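Lin2722 protein (Listeria innocua, PDB 3DS8) is of unknown function but belongs to the alpha/beta-hydrolase clan and probably acts as a serine hydrolase. Local coordinates at residues G105-G117 against Q157-S169. Sequence-based numbering, arbitrary orientation.
Sequences GLALTYYAEDYAG and QMDYFIKNQTEVS
An aromatic cluster of Tyr-110, Tyr-160 and Phe-161 joins helix 103-114 to helix 156-163. The axes of segments 105-114 and 157-163 approach to 10.6 Å, inclined at 34°. Phe-161 is a knob in a hole formed by Leu-106, Thr-109, Tyr-110 and Glu-113. Its ring edge meets the Tyr-110 face, with centroids 4.9 Å apart. Thr-109 CG2 makes a CH-pi contact over one Phe-161 face, 3.8 Å from the ring centroid. With CG2 anti to the backbone N, Thr-109 OG1 donates a hydrogen bond to Gly-105 O. Tyr-160 meets the CD1-CE1 rim of Tyr-110 obliquely, on the same side as Phe-161, with Tyr-110 CE1 3.6 Å from Tyr-160 CD2. In this alpha/beta-hydrolase fold, helix 103-114 begins within a GxSxG pattern consistent with a nucleophile elbow, with Ser-102 the likely nucleophile. Tyr-160 OH donates a 2.5 Å hydrogen bond to Asp-114 OD1, on its syn side and 27° out of the carboxylate plane. Extended Glu-113 reaches the end of helix 156-163, its OE2 2.7 Å from Phe-161 O. A water joins Tyr-110 OH to Gln-157 OE1; Gln-157 NE2 hydrogen-bonds to Phe-134 O. Another water joins Ala-112 O to Ser-169 N; a third joins Glu-113 O and Ala-116 N to Glu-167 O.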
loop_
_atom_site.group_PDB
_atom_site.type_symbol
_atom_site.label_atom_id
_atom_site.label_comp_id
_atom_site.label_asym_id
_atom_site.label_seq_id
_atom_site.Cartn_x
_atom_site.Cartn_y
_atom_site.Cartn_z
ATOM N N GLY A 105 2.382 -0.725 3.302
ATOM C CA GLY A 105 2.355 -1.269 1.924
ATOM C C GLY A 105 2.765 -2.730 1.826
ATOM O O GLY A 105 2.188 -3.482 1.036
ATOM N N LEU A 106 3.715 -3.171 2.655
ATOM C CA LEU A 106 4.093 -4.581 2.720
ATOM C C LEU A 106 2.949 -5.459 3.258
ATOM O O LEU A 106 2.691 -6.522 2.747
ATOM C CB LEU A 106 5.361 -4.799 3.524
ATOM C CG LEU A 106 6.624 -4.045 3.083
ATOM C CD1 LEU A 106 7.793 -4.299 4.034
ATOM C CD2 LEU A 106 6.908 -4.428 1.632
ATOM N N ALA A 107 2.275 -4.983 4.295
ATOM C CA ALA A 107 1.107 -5.685 4.840
ATOM C C ALA A 107 0.016 -5.867 3.783
ATOM O O ALA A 107 -0.546 -6.975 3.622
ATOM C CB ALA A 107 0.567 -4.926 6.086
ATOM N N LEU A 108 -0.240 -4.830 2.992
ATOM C CA LEU A 108 -1.190 -4.965 1.905
ATOM C C LEU A 108 -0.760 -5.989 0.856
ATOM O O LEU A 108 -1.605 -6.583 0.208
ATOM C CB LEU A 108 -1.454 -3.608 1.257
ATOM C CG LEU A 108 -2.236 -2.562 2.062
ATOM C CD1 LEU A 108 -2.192 -1.185 1.383
ATOM C CD2 LEU A 108 -3.685 -3.038 2.298
ATOM N N THR A 109 0.546 -6.083 0.597
ATOM C CA THR A 109 1.071 -6.997 -0.409
ATOM C C THR A 109 0.927 -8.465 0.062
ATOM O O THR A 109 0.445 -9.336 -0.684
ATOM C CB THR A 109 2.523 -6.647 -0.729
ATOM O OG1 THR A 109 2.574 -5.293 -1.201
ATOM C CG2 THR A 109 3.138 -7.614 -1.788
ATOM N N TYR A 110 1.242 -8.731 1.310
ATOM C CA TYR A 110 0.888 -10.029 1.889
ATOM C C TYR A 110 -0.618 -10.289 1.800
ATOM O O TYR A 110 -1.049 -11.379 1.466
ATOM C CB TYR A 110 1.311 -10.106 3.366
ATOM C CG TYR A 110 2.737 -10.465 3.553
ATOM C CD1 TYR A 110 3.165 -11.764 3.345
ATOM C CD2 TYR A 110 3.672 -9.514 3.954
ATOM C CE1 TYR A 110 4.500 -12.102 3.525
ATOM C CE2 TYR A 110 5.006 -9.851 4.146
ATOM C CZ TYR A 110 5.411 -11.129 3.919
ATOM O OH TYR A 110 6.735 -11.532 4.115
ATOM N N TYR A 111 -1.441 -9.284 2.115
ATOM C CA TYR A 111 -2.921 -9.464 2.028
ATOM C C TYR A 111 -3.359 -9.803 0.593
ATOM O O TYR A 111 -4.176 -10.677 0.353
ATOM C CB TYR A 111 -3.578 -8.172 2.512
ATOM C CG TYR A 111 -5.093 -8.196 2.626
ATOM C CD1 TYR A 111 -5.719 -8.461 3.839
ATOM C CD2 TYR A 111 -5.889 -7.909 1.510
ATOM C CE1 TYR A 111 -7.129 -8.442 3.919
ATOM C CE2 TYR A 111 -7.286 -7.890 1.566
ATOM C CZ TYR A 111 -7.895 -8.152 2.765
ATOM O OH TYR A 111 -9.259 -8.086 2.788
ATOM N N ALA A 112 -2.768 -9.121 -0.378
ATOM C CA ALA A 112 -3.062 -9.348 -1.770
ATOM C C ALA A 112 -2.697 -10.753 -2.206
ATOM O O ALA A 112 -3.431 -11.375 -3.020
ATOM C CB ALA A 112 -2.302 -8.327 -2.621
ATOM N N GLU A 113 -1.568 -11.249 -1.710
ATOM C CA GLU A 113 -1.132 -12.596 -2.067
ATOM C C GLU A 113 -1.812 -13.708 -1.303
ATOM O O GLU A 113 -1.944 -14.820 -1.846
ATOM C CB GLU A 113 0.401 -12.742 -1.986
ATOM C CG GLU A 113 1.107 -11.955 -3.086
ATOM C CD GLU A 113 2.553 -12.282 -3.234
ATOM O OE1 GLU A 113 3.127 -12.858 -2.278
ATOM O OE2 GLU A 113 3.119 -11.990 -4.332
ATOM N N ASP A 114 -2.256 -13.451 -0.071
ATOM C CA ASP A 114 -2.658 -14.509 0.812
ATOM C C ASP A 114 -4.162 -14.683 0.854
ATOM O O ASP A 114 -4.622 -15.754 1.199
ATOM C CB ASP A 114 -2.145 -14.260 2.231
ATOM C CG ASP A 114 -0.647 -14.435 2.365
ATOM O OD1 ASP A 114 0.019 -14.927 1.413
ATOM O OD2 ASP A 114 -0.120 -14.036 3.421
ATOM N N TYR A 115 -4.927 -13.649 0.532
ATOM C CA TYR A 115 -6.406 -13.712 0.669
ATOM C C TYR A 115 -7.241 -13.356 -0.560
ATOM O O TYR A 115 -8.437 -13.146 -0.432
ATOM C CB TYR A 115 -6.857 -12.819 1.831
ATOM C CG TYR A 115 -6.048 -13.080 3.071
ATOM C CD1 TYR A 115 -6.011 -14.333 3.646
ATOM C CD2 TYR A 115 -5.228 -12.083 3.605
ATOM C CE1 TYR A 115 -5.220 -14.575 4.766
ATOM C CE2 TYR A 115 -4.460 -12.298 4.697
ATOM C CZ TYR A 115 -4.441 -13.522 5.293
ATOM O OH TYR A 115 -3.653 -13.725 6.405
ATOM N N ALA A 116 -6.633 -13.282 -1.752
ATOM C CA ALA A 116 -7.391 -12.956 -2.981
ATOM C C ALA A 116 -8.643 -13.849 -3.202
ATOM O O ALA A 116 -9.688 -13.361 -3.666
ATOM C CB ALA A 116 -6.451 -13.006 -4.205
ATOM N N GLY A 117 -8.557 -15.132 -2.865
ATOM C CA GLY A 117 -9.695 -16.048 -3.051
ATOM C C GLY A 117 -10.736 -16.092 -1.925
ATOM O O GLY A 117 -11.716 -16.844 -1.988
ATOM N N GLN A 157 11.732 -12.271 2.384
ATOM C CA GLN A 157 10.464 -11.626 2.094
ATOM C C GLN A 157 10.219 -11.546 0.579
ATOM O O GLN A 157 9.131 -11.901 0.097
ATOM C CB GLN A 157 10.425 -10.229 2.736
ATOM C CG GLN A 157 9.202 -9.413 2.377
ATOM C CD GLN A 157 9.207 -8.084 3.114
ATOM O OE1 GLN A 157 8.834 -8.004 4.285
ATOM N NE2 GLN A 157 9.704 -7.047 2.446
HETATM N N MSE A 158 11.224 -11.077 -0.170
HETATM C CA MSE A 158 11.111 -11.055 -1.624
HETATM C C MSE A 158 10.887 -12.430 -2.174
HETATM O O MSE A 158 10.152 -12.599 -3.128
HETATM C CB MSE A 158 12.356 -10.497 -2.318
HETATM C CG MSE A 158 12.439 -9.085 -2.431
HETATM SE SE MSE A 158 10.939 -8.325 -3.453
HETATM C CE MSE A 158 11.197 -8.876 -5.328
ATOM N N ASP A 159 11.560 -13.447 -1.625
ATOM C CA ASP A 159 11.366 -14.804 -2.114
ATOM C C ASP A 159 9.881 -15.206 -1.989
ATOM O O ASP A 159 9.328 -15.863 -2.870
ATOM C CB ASP A 159 12.244 -15.818 -1.325
ATOM C CG ASP A 159 13.752 -15.680 -1.598
ATOM O OD1 ASP A 159 14.178 -15.108 -2.626
ATOM O OD2 ASP A 159 14.519 -16.210 -0.756
ATOM N N TYR A 160 9.256 -14.835 -0.874
ATOM C CA TYR A 160 7.858 -15.151 -0.628
ATOM C C TYR A 160 6.978 -14.454 -1.674
ATOM O O TYR A 160 6.115 -15.076 -2.268
ATOM C CB TYR A 160 7.433 -14.687 0.789
ATOM C CG TYR A 160 5.999 -15.069 1.141
ATOM C CD1 TYR A 160 5.737 -16.200 1.901
ATOM C CD2 TYR A 160 4.927 -14.280 0.740
ATOM C CE1 TYR A 160 4.433 -16.555 2.214
ATOM C CE2 TYR A 160 3.642 -14.626 1.042
ATOM C CZ TYR A 160 3.401 -15.757 1.782
ATOM O OH TYR A 160 2.114 -16.130 2.115
ATOM N N PHE A 161 7.203 -13.163 -1.853
ATOM C CA PHE A 161 6.403 -12.355 -2.808
ATOM C C PHE A 161 6.500 -12.919 -4.232
ATOM O O PHE A 161 5.497 -13.019 -4.951
ATOM C CB PHE A 161 6.831 -10.886 -2.808
ATOM C CG PHE A 161 6.500 -10.118 -1.542
ATOM C CD1 PHE A 161 5.389 -10.423 -0.757
ATOM C CD2 PHE A 161 7.324 -9.085 -1.154
ATOM C CE1 PHE A 161 5.089 -9.689 0.385
ATOM C CE2 PHE A 161 7.027 -8.288 -0.007
ATOM C CZ PHE A 161 5.926 -8.598 0.769
ATOM N N ILE A 162 7.702 -13.302 -4.625
ATOM C CA ILE A 162 7.912 -13.945 -5.929
ATOM C C ILE A 162 7.219 -15.287 -6.048
ATOM O O ILE A 162 6.535 -15.547 -7.051
ATOM C CB ILE A 162 9.419 -14.087 -6.239
ATOM C CG1 ILE A 162 10.014 -12.695 -6.474
ATOM C CG2 ILE A 162 9.625 -15.013 -7.481
ATOM C CD1 ILE A 162 11.534 -12.602 -6.452
ATOM N N LYS A 163 7.378 -16.128 -5.037
ATOM C CA LYS A 163 6.766 -17.457 -5.017
ATOM C C LYS A 163 5.248 -17.381 -5.128
ATOM O O LYS A 163 4.628 -18.168 -5.841
ATOM C CB LYS A 163 7.180 -18.214 -3.741
ATOM C CG LYS A 163 6.507 -19.565 -3.528
ATOM C CD LYS A 163 7.120 -20.313 -2.360
ATOM C CE LYS A 163 6.481 -21.669 -2.103
ATOM N NZ LYS A 163 5.389 -21.583 -1.115
ATOM N N ASN A 164 4.658 -16.413 -4.453
ATOM C CA ASN A 164 3.206 -16.354 -4.344
ATOM C C ASN A 164 2.564 -15.347 -5.274
ATOM O O ASN A 164 1.383 -15.071 -5.155
ATOM C CB ASN A 164 2.837 -16.111 -2.892
ATOM C CG ASN A 164 3.170 -17.306 -2.020
ATOM O OD1 ASN A 164 4.112 -17.284 -1.212
ATOM N ND2 ASN A 164 2.472 -18.390 -2.261
ATOM N N GLN A 165 3.338 -14.825 -6.228
ATOM C CA GLN A 165 2.824 -13.810 -7.147
ATOM C C GLN A 165 1.609 -14.274 -7.952
ATOM O O GLN A 165 0.755 -13.448 -8.290
ATOM C CB GLN A 165 3.929 -13.341 -8.087
ATOM C CG GLN A 165 4.356 -14.333 -9.136
ATOM C CD GLN A 165 5.611 -13.865 -9.882
ATOM O OE1 GLN A 165 6.735 -14.201 -9.515
ATOM N NE2 GLN A 165 5.416 -13.089 -10.915
ATOM N N THR A 166 1.561 -15.576 -8.233
ATOM C CA THR A 166 0.464 -16.235 -8.959
ATOM C C THR A 166 -0.884 -16.137 -8.222
ATOM O O THR A 166 -1.953 -16.340 -8.827
ATOM C CB THR A 166 0.771 -17.776 -9.196
ATOM O OG1 THR A 166 -0.361 -18.420 -9.765
ATOM C CG2 THR A 166 1.079 -18.524 -7.880
ATOM N N GLU A 167 -0.836 -15.834 -6.929
ATOM C CA GLU A 167 -2.046 -15.828 -6.136
ATOM C C GLU A 167 -2.761 -14.483 -6.170
ATOM O O GLU A 167 -3.906 -14.404 -5.687
ATOM C CB GLU A 167 -1.731 -16.199 -4.685
ATOM C CG GLU A 167 -0.987 -17.506 -4.565
ATOM C CD GLU A 167 -1.756 -18.664 -5.136
ATOM O OE1 GLU A 167 -2.904 -18.861 -4.707
ATOM O OE2 GLU A 167 -1.220 -19.360 -6.033
ATOM N N VAL A 168 -2.143 -13.445 -6.734
ATOM C CA VAL A 168 -2.823 -12.133 -6.702
ATOM C C VAL A 168 -4.042 -12.157 -7.605
ATOM O O VAL A 168 -4.112 -12.930 -8.566
ATOM C CB VAL A 168 -1.896 -10.915 -7.034
ATOM C CG1 VAL A 168 -0.644 -10.955 -6.164
ATOM C CG2 VAL A 168 -1.534 -10.887 -8.493
ATOM N N SER A 169 -5.033 -11.354 -7.244
ATOM C CA SER A 169 -6.191 -11.130 -8.065
ATOM C C SER A 169 -5.717 -10.653 -9.437
ATOM O O SER A 169 -4.881 -9.754 -9.542
ATOM C CB SER A 169 -7.108 -10.058 -7.458
ATOM O OG SER A 169 -8.160 -9.694 -8.358
HETATM O O HOH W 1 8.284 -10.233 5.720
HETATM O O HOH W 2 -4.636 -9.731 -4.932
HETATM O O HOH W 3 -4.392 -14.972 -2.622
#